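Long-range contacts in fervidolysin (Fervidobacterium pennivorans, PDB 1R6V), which catalyses the breakdown of keratin into peptides as a subtilisin-like serine protease, allowing its bacterium to grow on native feathers: residues 17-22 with 90-95; 558-563 with 623-628; 341-346 with 428-433; 449-454 with 547-552; 128-133 with 367-372. The protein carries 1 engineered substitution. One frame throughout, in Å; residues are numbered along the deposited sequence.

How the contacts relate
Contacts 1 and 3 are buried and alike in kind: in each an irregular segment joins the end part of a strand through two backbone hydrogen bonds and a single bridge, contact 1 in the propeptide, contact 3 in the catalytic domain. Contacts 2 and 4 are true strand pairs in the two beta-sandwich domains, antiparallel in 2 and parallel in 4, each with an apolar buried face and a more exposed, largely polar one. Contact 5 lies on the surface of the catalytic domain, where the carboxylate of Glu-130 takes the place of a backbone ladder, beside a calcium site. Contacts 3 and 5 alternate along the chain, their centres about 23 Å apart; contacts 2 and 5 are farthest apart, about 78 Å between centres.

Contact 1 of 5, residues 17-22 with 90-95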
# COMPACT_ATOMS: atom_id res chain seq x y z
N TYR A 17 2.81 21.92 5.83
CA TYR A 17 1.62 21.57 5.05
C TYR A 17 0.55 20.86 5.87
O TYR A 17 0.81 20.41 6.99
CB TYR A 17 2.02 20.72 3.83
CG TYR A 17 2.95 21.48 2.92
CD1 TYR A 17 4.34 21.35 3.03
CD2 TYR A 17 2.45 22.43 2.02
CE1 TYR A 17 5.20 22.16 2.28
CE2 TYR A 17 3.31 23.24 1.27
CZ TYR A 17 4.67 23.10 1.41
OH TYR A 17 5.52 23.94 0.72
N HIS A 18 -0.64 20.79 5.29
CA HIS A 18 -1.84 20.18 5.88
C HIS A 18 -1.63 18.73 6.30
O HIS A 18 -0.72 18.05 5.83
CB HIS A 18 -2.98 20.26 4.87
CG HIS A 18 -4.35 20.07 5.45
ND1 HIS A 18 -5.38 19.50 4.74
CD2 HIS A 18 -4.86 20.41 6.66
CE1 HIS A 18 -6.48 19.50 5.49
NE2 HIS A 18 -6.19 20.04 6.65
N ILE A 19 -2.49 18.26 7.21
CA ILE A 19 -2.41 16.90 7.69
C ILE A 19 -2.70 15.97 6.50
O ILE A 19 -3.49 16.30 5.62
CB ILE A 19 -3.43 16.69 8.83
CG1 ILE A 19 -3.40 15.24 9.33
CG2 ILE A 19 -4.80 17.08 8.37
CD1 ILE A 19 -4.29 14.32 8.55
N LEU A 20 -2.04 14.82 6.47
CA LEU A 20 -2.20 13.87 5.38
C LEU A 20 -3.42 12.98 5.59
O LEU A 20 -3.44 12.13 6.48
CB LEU A 20 -0.94 13.01 5.28
CG LEU A 20 -0.62 12.33 3.94
CD1 LEU A 20 0.73 11.60 4.07
CD2 LEU A 20 -1.70 11.35 3.57
N PHE A 21 -4.45 13.19 4.77
CA PHE A 21 -5.66 12.38 4.85
C PHE A 21 -5.69 11.36 3.72
O PHE A 21 -5.36 11.70 2.58
CB PHE A 21 -6.92 13.24 4.73
CG PHE A 21 -7.28 13.99 5.97
CD1 PHE A 21 -7.18 15.38 6.01
CD2 PHE A 21 -7.77 13.31 7.07
CE1 PHE A 21 -7.58 16.09 7.16
CE2 PHE A 21 -8.18 14.00 8.21
CZ PHE A 21 -8.08 15.40 8.25
N GLY A 22 -6.07 10.13 4.03
CA GLY A 22 -6.15 9.11 3.00
C GLY A 22 -7.29 9.42 2.05
O GLY A 22 -8.37 9.84 2.47
N ARG A 90 1.12 11.70 11.67
CA ARG A 90 1.64 11.46 10.32
C ARG A 90 0.52 11.41 9.28
O ARG A 90 0.63 12.01 8.21
CB ARG A 90 2.47 10.17 10.28
CG ARG A 90 3.91 10.33 10.77
CD ARG A 90 4.69 9.02 10.67
NE ARG A 90 4.14 8.06 11.62
CZ ARG A 90 3.69 6.85 11.32
NH1 ARG A 90 3.73 6.40 10.07
NH2 ARG A 90 3.18 6.10 12.28
N TYR A 91 -0.56 10.69 9.58
CA TYR A 91 -1.66 10.60 8.63
C TYR A 91 -2.90 10.04 9.29
O TYR A 91 -2.84 9.49 10.39
CB TYR A 91 -1.29 9.69 7.44
CG TYR A 91 -1.00 8.26 7.84
CD1 TYR A 91 -2.04 7.37 8.13
CD2 TYR A 91 0.31 7.81 8.00
CE1 TYR A 91 -1.77 6.07 8.59
CE2 TYR A 91 0.59 6.51 8.46
CZ TYR A 91 -0.45 5.65 8.75
OH TYR A 91 -0.18 4.38 9.20
N VAL A 92 -4.03 10.20 8.60
CA VAL A 92 -5.31 9.67 9.05
C VAL A 92 -5.91 9.08 7.80
O VAL A 92 -6.08 9.79 6.82
CB VAL A 92 -6.25 10.77 9.57
CG1 VAL A 92 -7.57 10.12 10.04
CG2 VAL A 92 -5.60 11.52 10.72
N GLU A 93 -6.24 7.79 7.81
CA GLU A 93 -6.82 7.18 6.61
C GLU A 93 -7.84 6.11 6.99
O GLU A 93 -7.87 5.67 8.13
CB GLU A 93 -5.68 6.52 5.81
CG GLU A 93 -5.03 5.37 6.57
CD GLU A 93 -3.83 4.77 5.85
OE1 GLU A 93 -3.22 3.84 6.42
OE2 GLU A 93 -3.49 5.22 4.73
N PRO A 94 -8.69 5.68 6.04
CA PRO A 94 -9.65 4.64 6.39
C PRO A 94 -8.96 3.28 6.16
O PRO A 94 -7.81 3.23 5.71
CB PRO A 94 -10.77 4.85 5.37
CG PRO A 94 -9.99 5.25 4.15
CD PRO A 94 -8.97 6.24 4.71
N SER A 95 -9.65 2.19 6.49
CA SER A 95 -9.14 0.86 6.19
C SER A 95 -9.81 0.66 4.84
O SER A 95 -11.03 0.85 4.70
CB SER A 95 -9.66 -0.18 7.18
OG SER A 95 -9.43 -1.49 6.70
O HOH W 1 0.24 14.72 8.37
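Ile-19 holds CG1 anti to its backbone N and turns CD1 out of the extended line (chi2 -86°), which sets that methyl 3.8 Å from Val-92 CG2. The same CD1 lies over the centre of the Phe-21 ring, while Phe-21 CD2 comes within 3.9 Å of Val-92 CB as the two side chains lie side by side. Here the segment before the first strand of the propeptide domain joins 89-93, an outermost strand of its antiparallel sheet; a classic beta bulge at Arg-90 and Tyr-91, both facing Gly-37, marks that strand. Two backbone bonds grip Val-92: its N reaches Leu-20 O, and its O takes Gly-22 N at 2.8 Å. Gly-22 has to be small, since a CB there would clash with that of Glu-93. Helix 74-81 covers the aromatic and aliphatic group through Tyr-78 and Ile-81. Tyr-91 OH and Glu-93 OE1 both hydrogen-bond to Thr-276 OG1, tying the propeptide strand to helix 275-286 of the catalytic domain. At the other end a water accepts from Leu-20 N and donates to Arg-90 O, 2.7 Å from that oxygen.

Contact 2 of 5, residues 558-563 with 623-628; sequences LQVKFS and GTVTLN
Strands 558-562 and 623-627 run antiparallel, their axes 4.5 Å apart at closest, with Gln-559/Thr-626 and Lys-561/Thr-624 as hydrogen-bonded pairs alternating with the non-hydrogen-bonded pairs Leu-558/Leu-627, Val-560/Val-625 and Phe-562/Gly-623. Four backbone hydrogen bonds join them; the shortest, Thr-624 N to Lys-561 O, measures 2.7 Å. Leu-558 keeps CG anti to its backbone N and swings CD1 (chi2 63°) over to the partner strand, 3.5 Å from Val-625 CG1. That same methyl also meets Leu-627 CD1, at 3.9 Å, so one branch of the leucine serves two neighbours. Val-625 turns its other methyl, CG2, to Val-560 CG2 at 4.1 Å. Gly-623 leaves room for the ring of Phe-562: a CB on it would collide with Phe-562 CD2 and with Lys-561 O, and Gly-623 CA lies 3.8 Å from Phe-562 CA. On the other face stand Gln-559, Lys-561, Thr-624 and Thr-626, all partly exposed; Thr-626 OG1 hydrogen-bonds to Asp-631. The apolar face lies on Phe-607 of strand 604-610 and on Trp-666 and Ile-668 of strand 666-669, while Phe-562 meets Phe-574 edge-to-face. One apolar and one polar face, the apolar one closed by strands of a second sheet, is the pattern of a beta-sandwich, here the second such domain of the enzyme.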
# COMPACT_ATOMS: atom_id res chain seq x y z
N LEU A 558 3.51 32.94 -7.10
CA LEU A 558 2.18 33.36 -6.69
C LEU A 558 2.12 34.87 -6.63
O LEU A 558 2.91 35.50 -5.95
CB LEU A 558 1.85 32.81 -5.30
CG LEU A 558 0.52 33.26 -4.69
CD1 LEU A 558 -0.63 32.76 -5.56
CD2 LEU A 558 0.38 32.71 -3.27
N GLN A 559 1.17 35.44 -7.37
CA GLN A 559 0.98 36.88 -7.37
C GLN A 559 -0.49 37.15 -7.12
O GLN A 559 -1.34 36.36 -7.51
CB GLN A 559 1.40 37.49 -8.71
CG GLN A 559 2.90 37.37 -9.03
CD GLN A 559 3.27 38.00 -10.36
OE1 GLN A 559 2.64 37.73 -11.38
NE2 GLN A 559 4.30 38.85 -10.35
N VAL A 560 -0.79 38.26 -6.46
CA VAL A 560 -2.18 38.63 -6.22
C VAL A 560 -2.37 40.12 -6.50
O VAL A 560 -1.54 40.94 -6.11
CB VAL A 560 -2.65 38.32 -4.78
CG1 VAL A 560 -1.82 39.08 -3.77
CG2 VAL A 560 -4.11 38.69 -4.63
N LYS A 561 -3.45 40.46 -7.21
CA LYS A 561 -3.76 41.85 -7.54
C LYS A 561 -5.26 42.08 -7.33
O LYS A 561 -6.07 41.29 -7.79
CB LYS A 561 -3.40 42.12 -9.01
CG LYS A 561 -3.82 43.49 -9.54
CD LYS A 561 -3.38 43.66 -11.00
CE LYS A 561 -3.89 44.96 -11.61
NZ LYS A 561 -3.37 45.15 -13.00
N PHE A 562 -5.63 43.15 -6.63
CA PHE A 562 -7.04 43.45 -6.40
C PHE A 562 -7.42 44.67 -7.22
O PHE A 562 -6.64 45.61 -7.34
CB PHE A 562 -7.32 43.72 -4.93
CG PHE A 562 -6.88 42.63 -4.02
CD1 PHE A 562 -5.60 42.65 -3.48
CD2 PHE A 562 -7.72 41.57 -3.72
CE1 PHE A 562 -5.16 41.63 -2.63
CE2 PHE A 562 -7.30 40.54 -2.87
CZ PHE A 562 -6.01 40.57 -2.33
N SER A 563 -8.64 44.65 -7.75
CA SER A 563 -9.15 45.72 -8.61
C SER A 563 -10.18 46.65 -7.98
O SER A 563 -10.50 47.71 -8.55
CB SER A 563 -9.78 45.08 -9.84
OG SER A 563 -10.83 44.21 -9.43
N GLY A 623 -10.32 40.31 -7.08
CA GLY A 623 -8.93 40.37 -7.51
C GLY A 623 -8.60 39.20 -8.42
O GLY A 623 -9.48 38.44 -8.81
N THR A 624 -7.33 39.07 -8.75
CA THR A 624 -6.87 37.97 -9.60
C THR A 624 -5.63 37.37 -8.95
O THR A 624 -4.72 38.08 -8.56
CB THR A 624 -6.51 38.49 -11.02
OG1 THR A 624 -7.67 39.09 -11.61
CG2 THR A 624 -6.02 37.35 -11.91
N VAL A 625 -5.63 36.05 -8.79
CA VAL A 625 -4.48 35.36 -8.24
C VAL A 625 -3.82 34.71 -9.45
O VAL A 625 -4.51 34.11 -10.28
CB VAL A 625 -4.89 34.25 -7.22
CG1 VAL A 625 -3.78 33.21 -7.09
CG2 VAL A 625 -5.16 34.87 -5.86
N THR A 626 -2.51 34.86 -9.58
CA THR A 626 -1.79 34.22 -10.67
C THR A 626 -0.93 33.19 -9.94
O THR A 626 0.02 33.53 -9.25
CB THR A 626 -0.90 35.20 -11.45
OG1 THR A 626 -1.72 36.26 -11.99
CG2 THR A 626 -0.23 34.48 -12.62
N LEU A 627 -1.30 31.93 -10.10
CA LEU A 627 -0.62 30.83 -9.43
C LEU A 627 0.11 29.95 -10.43
O LEU A 627 -0.53 29.28 -11.24
CB LEU A 627 -1.67 30.01 -8.68
CG LEU A 627 -1.21 28.76 -7.93
CD1 LEU A 627 -0.16 29.12 -6.86
CD2 LEU A 627 -2.45 28.15 -7.30
N ASN A 628 1.43 29.94 -10.37
CA ASN A 628 2.21 29.15 -11.31
C ASN A 628 1.82 29.46 -12.75
O ASN A 628 1.75 28.58 -13.61
CB ASN A 628 2.06 27.66 -10.99
CG ASN A 628 2.62 27.32 -9.62
OD1 ASN A 628 3.71 27.77 -9.26
ND2 ASN A 628 1.87 26.55 -8.83
O HOH W 2 -8.12 41.85 -10.36

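Contact 3 of 5, residues 341-346 with 428-433; sequences GAPGVT and YGLVKL
Gly-341 O accepts from Val-431 N at 2.9 Å, nearly along the C=O axis, and also has a C-H contact from Leu-430 CA at 3.6 Å; Val-431 CG1 lies beside it. Two residues before Val-431, Gly-429 O accepts from Gly-341 N in an almost straight bond (172° at the hydrogen), though the donor is tilted from the carbonyl plane. The two bonds make a single bridge between Gly-341 and Leu-430 and hold the loop 428-433 against the end of strand 338-343. At the backbone angles of Gly-429 a CB would jam against the carbonyl O of Tyr-428. Val-431 places CG1 between its backbone N and carbonyl carbon (chi1 67°), where it meets Ala-342 CB at 3.8 Å. Leu-430 instead sends CD1 to Pro-343 CD, 4.1 Å away, the two side chains crossing at about a right angle. Ala-342 and Pro-343 also touch His-386 of helix 380-397, near whose start lies Ser-381, the probable nucleophile of the charge relay system; the side chains of Ala-342 and Ser-381 are about 11 Å apart. In this subtilisin-like domain Ala-342 bonds by its backbone to strand 314-322, Val-431 rests on Leu-410 of helix 403-413, and Lys-432 takes the N-cap position of helix 433-438.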
# COMPACT_ATOMS: atom_id res chain seq x y z
N GLY A 341 7.17 -16.20 -12.58
CA GLY A 341 5.92 -16.93 -12.65
C GLY A 341 6.17 -18.31 -12.05
O GLY A 341 7.32 -18.74 -11.91
N ALA A 342 5.11 -19.00 -11.67
CA ALA A 342 5.25 -20.34 -11.11
C ALA A 342 4.00 -21.12 -11.48
O ALA A 342 3.00 -20.52 -11.87
CB ALA A 342 5.40 -20.28 -9.56
N PRO A 343 4.04 -22.46 -11.34
CA PRO A 343 2.88 -23.30 -11.66
C PRO A 343 1.64 -22.80 -10.94
O PRO A 343 1.66 -22.61 -9.73
CB PRO A 343 3.33 -24.70 -11.21
CG PRO A 343 4.48 -24.45 -10.28
CD PRO A 343 5.17 -23.26 -10.86
N GLY A 344 0.56 -22.57 -11.69
CA GLY A 344 -0.65 -22.04 -11.09
C GLY A 344 -1.93 -22.57 -11.71
O GLY A 344 -2.99 -21.95 -11.62
N VAL A 345 -1.83 -23.73 -12.35
CA VAL A 345 -3.00 -24.36 -12.97
C VAL A 345 -2.92 -25.85 -12.63
O VAL A 345 -1.86 -26.43 -12.67
CB VAL A 345 -3.01 -24.12 -14.51
CG1 VAL A 345 -4.27 -24.72 -15.11
CG2 VAL A 345 -2.96 -22.63 -14.81
N THR A 346 -4.05 -26.45 -12.26
CA THR A 346 -4.09 -27.87 -11.92
C THR A 346 -3.10 -28.21 -10.80
O THR A 346 -2.29 -29.13 -10.91
CB THR A 346 -3.79 -28.74 -13.17
OG1 THR A 346 -4.55 -28.22 -14.28
CG2 THR A 346 -4.21 -30.20 -12.94
N TYR A 428 10.77 -12.38 -15.28
CA TYR A 428 11.94 -13.02 -15.86
C TYR A 428 11.77 -14.50 -16.23
O TYR A 428 12.71 -15.13 -16.70
CB TYR A 428 13.15 -12.84 -14.93
CG TYR A 428 13.47 -11.37 -14.71
CD1 TYR A 428 12.86 -10.65 -13.70
CD2 TYR A 428 14.35 -10.70 -15.56
CE1 TYR A 428 13.11 -9.28 -13.53
CE2 TYR A 428 14.60 -9.33 -15.41
CZ TYR A 428 13.97 -8.63 -14.39
OH TYR A 428 14.20 -7.28 -14.23
N GLY A 429 10.58 -15.04 -16.01
CA GLY A 429 10.32 -16.43 -16.37
C GLY A 429 9.86 -17.33 -15.25
O GLY A 429 9.43 -16.87 -14.19
N LEU A 430 9.95 -18.64 -15.49
CA LEU A 430 9.56 -19.67 -14.54
C LEU A 430 10.57 -19.78 -13.40
O LEU A 430 11.77 -19.95 -13.63
CB LEU A 430 9.48 -21.01 -15.26
CG LEU A 430 9.37 -22.27 -14.40
CD1 LEU A 430 8.02 -22.27 -13.65
CD2 LEU A 430 9.49 -23.52 -15.29
N VAL A 431 10.09 -19.71 -12.16
CA VAL A 431 10.99 -19.84 -11.02
C VAL A 431 11.62 -21.25 -11.04
O VAL A 431 10.94 -22.24 -11.31
CB VAL A 431 10.23 -19.60 -9.67
CG1 VAL A 431 9.22 -20.72 -9.42
CG2 VAL A 431 11.22 -19.48 -8.51
N LYS A 432 12.92 -21.32 -10.77
CA LYS A 432 13.64 -22.58 -10.76
C LYS A 432 14.40 -22.77 -9.45
O LYS A 432 15.42 -22.11 -9.21
CB LYS A 432 14.61 -22.64 -11.95
CG LYS A 432 13.91 -22.91 -13.28
CD LYS A 432 13.45 -24.35 -13.29
CE LYS A 432 13.01 -24.78 -14.66
NZ LYS A 432 12.54 -26.19 -14.61
N LEU A 433 13.89 -23.66 -8.62
CA LEU A 433 14.50 -23.93 -7.32
C LEU A 433 15.88 -24.53 -7.48
O LEU A 433 16.82 -24.17 -6.76
CB LEU A 433 13.63 -24.90 -6.50
CG LEU A 433 13.63 -24.87 -4.96
CD1 LEU A 433 13.28 -26.25 -4.45
CD2 LEU A 433 14.95 -24.40 -4.40

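Contact 4 of 5, residues 449-454 with 547-552; sequences EFQVVV and ATQLNV
Phe-450 brings its ring beside the start of the partner strand: CD1 stands 3.4 Å from Thr-548 O and CZ 3.8 Å from Leu-550 CB. With CG anti to the backbone N (chi1 174°), ring and Leu-550 side chain lie side by side and point the same way. Beyond it Val-452 sends CG1 to Val-552 CG2 at 4.1 Å, and Val-454 CG2 packs on Val-552 CB. Backbone bonds fix this register, zigzagging as parallel strands require: Gln-451 donates to Thr-548 O and accepts from Leu-550 N, then Val-453 donates to Leu-550 O and accepts from Val-552 N at 2.8 Å. Axes 13° apart make 449-454 and 549-552 a parallel pair, with 549-553 outermost in a three-stranded mixed sheet of the Ig-like beta-sandwich. On its outer face Val-453 CG2 lies 4.0 Å from Gln-549 CG. On the inner face the ring of Phe-450 touches Met-470, Ile-500 and Val-543 of the facing sheet, and Leu-550 meets Phe-538 and Phe-541. An alanine in place of Phe-450 would probably open a gap beside Leu-550 CB and Met-470, which the ring now fills. On the flank turned to strand 487-494, Phe-450 bonds by its backbone to Phe-490 and Glu-449 OE2 forms a salt bridge with Arg-489.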
# COMPACT_ATOMS: atom_id res chain seq x y z
N GLU A 449 17.61 0.03 0.42
CA GLU A 449 16.66 1.12 0.41
C GLU A 449 17.08 2.31 -0.45
O GLU A 449 18.23 2.74 -0.42
CB GLU A 449 16.37 1.63 1.83
CG GLU A 449 15.34 2.76 1.85
CD GLU A 449 14.51 2.79 3.12
OE1 GLU A 449 13.60 1.94 3.26
OE2 GLU A 449 14.79 3.64 3.98
N PHE A 450 16.13 2.81 -1.22
CA PHE A 450 16.33 4.00 -2.04
C PHE A 450 15.21 4.94 -1.59
O PHE A 450 14.08 4.50 -1.40
CB PHE A 450 16.15 3.68 -3.53
CG PHE A 450 16.21 4.90 -4.41
CD1 PHE A 450 17.38 5.64 -4.51
CD2 PHE A 450 15.07 5.32 -5.10
CE1 PHE A 450 17.42 6.81 -5.28
CE2 PHE A 450 15.09 6.48 -5.87
CZ PHE A 450 16.27 7.23 -5.97
N GLN A 451 15.53 6.22 -1.41
CA GLN A 451 14.47 7.16 -1.01
C GLN A 451 14.45 8.37 -1.90
O GLN A 451 15.48 8.79 -2.43
CB GLN A 451 14.69 7.65 0.43
CG GLN A 451 14.56 6.59 1.50
CD GLN A 451 14.62 7.18 2.90
OE1 GLN A 451 15.24 8.22 3.12
NE2 GLN A 451 13.99 6.50 3.86
N VAL A 452 13.25 8.93 -2.10
CA VAL A 452 13.11 10.16 -2.87
C VAL A 452 12.50 11.09 -1.82
O VAL A 452 11.47 10.78 -1.22
CB VAL A 452 12.17 10.00 -4.10
CG1 VAL A 452 11.99 11.37 -4.79
CG2 VAL A 452 12.79 9.02 -5.12
N VAL A 453 13.18 12.19 -1.55
CA VAL A 453 12.73 13.17 -0.56
C VAL A 453 12.35 14.45 -1.28
O VAL A 453 13.20 15.10 -1.88
CB VAL A 453 13.86 13.49 0.44
CG1 VAL A 453 13.31 14.35 1.58
CG2 VAL A 453 14.47 12.20 1.00
N VAL A 454 11.06 14.81 -1.23
CA VAL A 454 10.56 16.02 -1.90
C VAL A 454 10.29 17.08 -0.83
O VAL A 454 9.57 16.81 0.12
CB VAL A 454 9.25 15.73 -2.67
CG1 VAL A 454 8.82 16.95 -3.50
CG2 VAL A 454 9.44 14.51 -3.58
N ALA A 547 24.27 5.58 -4.39
CA ALA A 547 23.29 6.62 -4.69
C ALA A 547 21.94 6.08 -4.24
O ALA A 547 21.16 5.55 -5.04
CB ALA A 547 23.30 6.92 -6.19
N THR A 548 21.68 6.23 -2.95
CA THR A 548 20.47 5.72 -2.31
C THR A 548 19.40 6.75 -2.01
O THR A 548 18.38 6.42 -1.39
CB THR A 548 20.80 5.03 -0.99
OG1 THR A 548 21.34 5.99 -0.08
CG2 THR A 548 21.83 3.92 -1.21
N GLN A 549 19.62 7.98 -2.44
CA GLN A 549 18.66 9.03 -2.18
C GLN A 549 18.63 10.08 -3.28
O GLN A 549 19.68 10.46 -3.80
CB GLN A 549 18.98 9.71 -0.86
CG GLN A 549 17.91 10.69 -0.42
CD GLN A 549 18.17 11.22 0.96
OE1 GLN A 549 18.64 12.34 1.13
NE2 GLN A 549 17.88 10.41 1.97
N LEU A 550 17.43 10.53 -3.62
CA LEU A 550 17.24 11.57 -4.63
C LEU A 550 16.46 12.67 -3.91
O LEU A 550 15.40 12.41 -3.35
CB LEU A 550 16.40 11.05 -5.79
CG LEU A 550 16.41 11.76 -7.15
CD1 LEU A 550 15.02 11.74 -7.72
CD2 LEU A 550 16.92 13.17 -7.06
N ASN A 551 17.00 13.89 -3.92
CA ASN A 551 16.34 15.01 -3.27
C ASN A 551 15.71 15.89 -4.33
O ASN A 551 16.36 16.23 -5.32
CB ASN A 551 17.35 15.84 -2.46
CG ASN A 551 18.06 15.03 -1.40
OD1 ASN A 551 17.44 14.49 -0.49
ND2 ASN A 551 19.39 14.94 -1.52
N VAL A 552 14.45 16.25 -4.13
CA VAL A 552 13.72 17.08 -5.07
C VAL A 552 13.24 18.33 -4.34
O VAL A 552 12.69 18.24 -3.24
CB VAL A 552 12.51 16.31 -5.66
CG1 VAL A 552 11.76 17.18 -6.65
CG2 VAL A 552 12.98 15.02 -6.33

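Contact 5 of 5, residues 128-133 with 367-372; sequences GEELSN and PATNGG. With CA (calcium ion), chain B.
Glu-130 points its CB toward 367-372 from the type I turn 129-132, next to the calcium site of the subtilisin-like catalytic domain. A chi1 of 66° sets CG between the backbone N and the carbonyl carbon; from there the chain extends (chi2 -162°) and puts CD 3.4 Å from Thr-369 OG1. There the carboxylate divides its work. OE1 accepts from Thr-369 N at 2.8 Å, the donor standing above the carboxylate plane, touches Ala-368 CA, and also binds Gly-216 N. OE2 uses its syn lone pair for the hydroxyl of Thr-369, whose OG1 lies 2.7 Å away and is hydrogen-bonded to Lys-215 NZ as well. An alanine here would probably leave Thr-369 N and Gly-216 N without this acceptor and the threonine hydroxyl with Lys-215 but no carboxylate. Beside the carboxylate, Leu-131 lays CD2 against Pro-367 CG at 3.7 Å, the two side chains crossing obliquely. On the far segment an Asx turn shapes the loop, Asn-370 OD1 taking Gly-372 N at 2.9 Å. The type I turn 129-132 closes on Glu-129 O, which accepts both the backbone N and the hydroxyl of Ser-132. Lys-215 and Ile-217 lend the calcium their carbonyls, as does Lys-211, with Asp-171 and Asp-213 adding side-chain oxygens, and Glu-129 completes the six ligands with OE1 at 2.4 Å from the ion.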
# COMPACT_ATOMS: atom_id res chain seq x y z
N GLY A 128 8.44 -39.54 -3.43
CA GLY A 128 8.21 -40.43 -2.30
C GLY A 128 6.79 -40.55 -1.77
O GLY A 128 6.49 -41.45 -0.97
N GLU A 129 5.91 -39.66 -2.22
CA GLU A 129 4.52 -39.65 -1.77
C GLU A 129 3.63 -40.36 -2.78
O GLU A 129 3.90 -40.31 -3.98
CB GLU A 129 4.03 -38.21 -1.63
CG GLU A 129 5.03 -37.30 -0.97
CD GLU A 129 5.29 -37.69 0.46
OE1 GLU A 129 4.53 -37.23 1.34
OE2 GLU A 129 6.26 -38.45 0.71
N GLU A 130 2.55 -40.96 -2.30
CA GLU A 130 1.64 -41.68 -3.18
C GLU A 130 1.05 -40.81 -4.29
O GLU A 130 0.71 -41.33 -5.35
CB GLU A 130 0.53 -42.32 -2.36
CG GLU A 130 -0.39 -41.33 -1.71
CD GLU A 130 -1.20 -41.94 -0.59
OE1 GLU A 130 -1.88 -41.18 0.12
OE2 GLU A 130 -1.15 -43.19 -0.41
N LEU A 131 0.92 -39.51 -4.07
CA LEU A 131 0.36 -38.64 -5.11
C LEU A 131 1.42 -37.87 -5.91
O LEU A 131 1.08 -36.97 -6.68
CB LEU A 131 -0.64 -37.65 -4.49
CG LEU A 131 -1.78 -38.32 -3.70
CD1 LEU A 131 -2.71 -37.25 -3.12
CD2 LEU A 131 -2.56 -39.30 -4.60
N SER A 132 2.69 -38.25 -5.76
CA SER A 132 3.78 -37.58 -6.47
C SER A 132 3.55 -37.41 -7.95
O SER A 132 3.93 -36.39 -8.53
CB SER A 132 5.09 -38.36 -6.32
OG SER A 132 5.51 -38.48 -4.98
N ASN A 133 2.93 -38.40 -8.58
CA ASN A 133 2.74 -38.33 -10.03
C ASN A 133 1.91 -37.14 -10.48
O ASN A 133 2.02 -36.68 -11.62
CB ASN A 133 2.08 -39.61 -10.56
CG ASN A 133 0.64 -39.75 -10.11
OD1 ASN A 133 0.35 -39.93 -8.93
ND2 ASN A 133 -0.29 -39.66 -11.06
N PRO A 367 -6.73 -40.46 -4.99
CA PRO A 367 -6.35 -41.71 -4.34
C PRO A 367 -5.42 -41.63 -3.12
O PRO A 367 -4.43 -42.35 -3.04
CB PRO A 367 -5.75 -42.52 -5.49
CG PRO A 367 -5.05 -41.46 -6.31
CD PRO A 367 -6.05 -40.30 -6.30
N ALA A 368 -5.74 -40.75 -2.18
CA ALA A 368 -4.94 -40.61 -0.95
C ALA A 368 -5.31 -41.74 0.01
O ALA A 368 -6.45 -42.21 0.02
CB ALA A 368 -5.20 -39.25 -0.29
N THR A 369 -4.37 -42.17 0.84
CA THR A 369 -4.67 -43.25 1.77
C THR A 369 -4.52 -42.81 3.22
O THR A 369 -4.39 -43.64 4.12
CB THR A 369 -3.78 -44.49 1.52
OG1 THR A 369 -2.41 -44.16 1.74
CG2 THR A 369 -3.95 -44.99 0.09
N ASN A 370 -4.56 -41.50 3.46
CA ASN A 370 -4.40 -40.98 4.81
C ASN A 370 -5.67 -40.38 5.37
O ASN A 370 -5.66 -39.77 6.44
CB ASN A 370 -3.28 -39.93 4.83
CG ASN A 370 -3.52 -38.81 3.84
OD1 ASN A 370 -4.56 -38.76 3.18
ND2 ASN A 370 -2.55 -37.90 3.73
N GLY A 371 -6.77 -40.56 4.64
CA GLY A 371 -8.05 -40.03 5.07
C GLY A 371 -8.18 -38.53 4.85
O GLY A 371 -9.17 -37.93 5.25
N GLY A 372 -7.18 -37.93 4.22
CA GLY A 372 -7.23 -36.49 3.97
C GLY A 372 -8.00 -36.07 2.73
O GLY A 372 -8.24 -36.88 1.83
CA CA B . 2.70 -36.21 2.45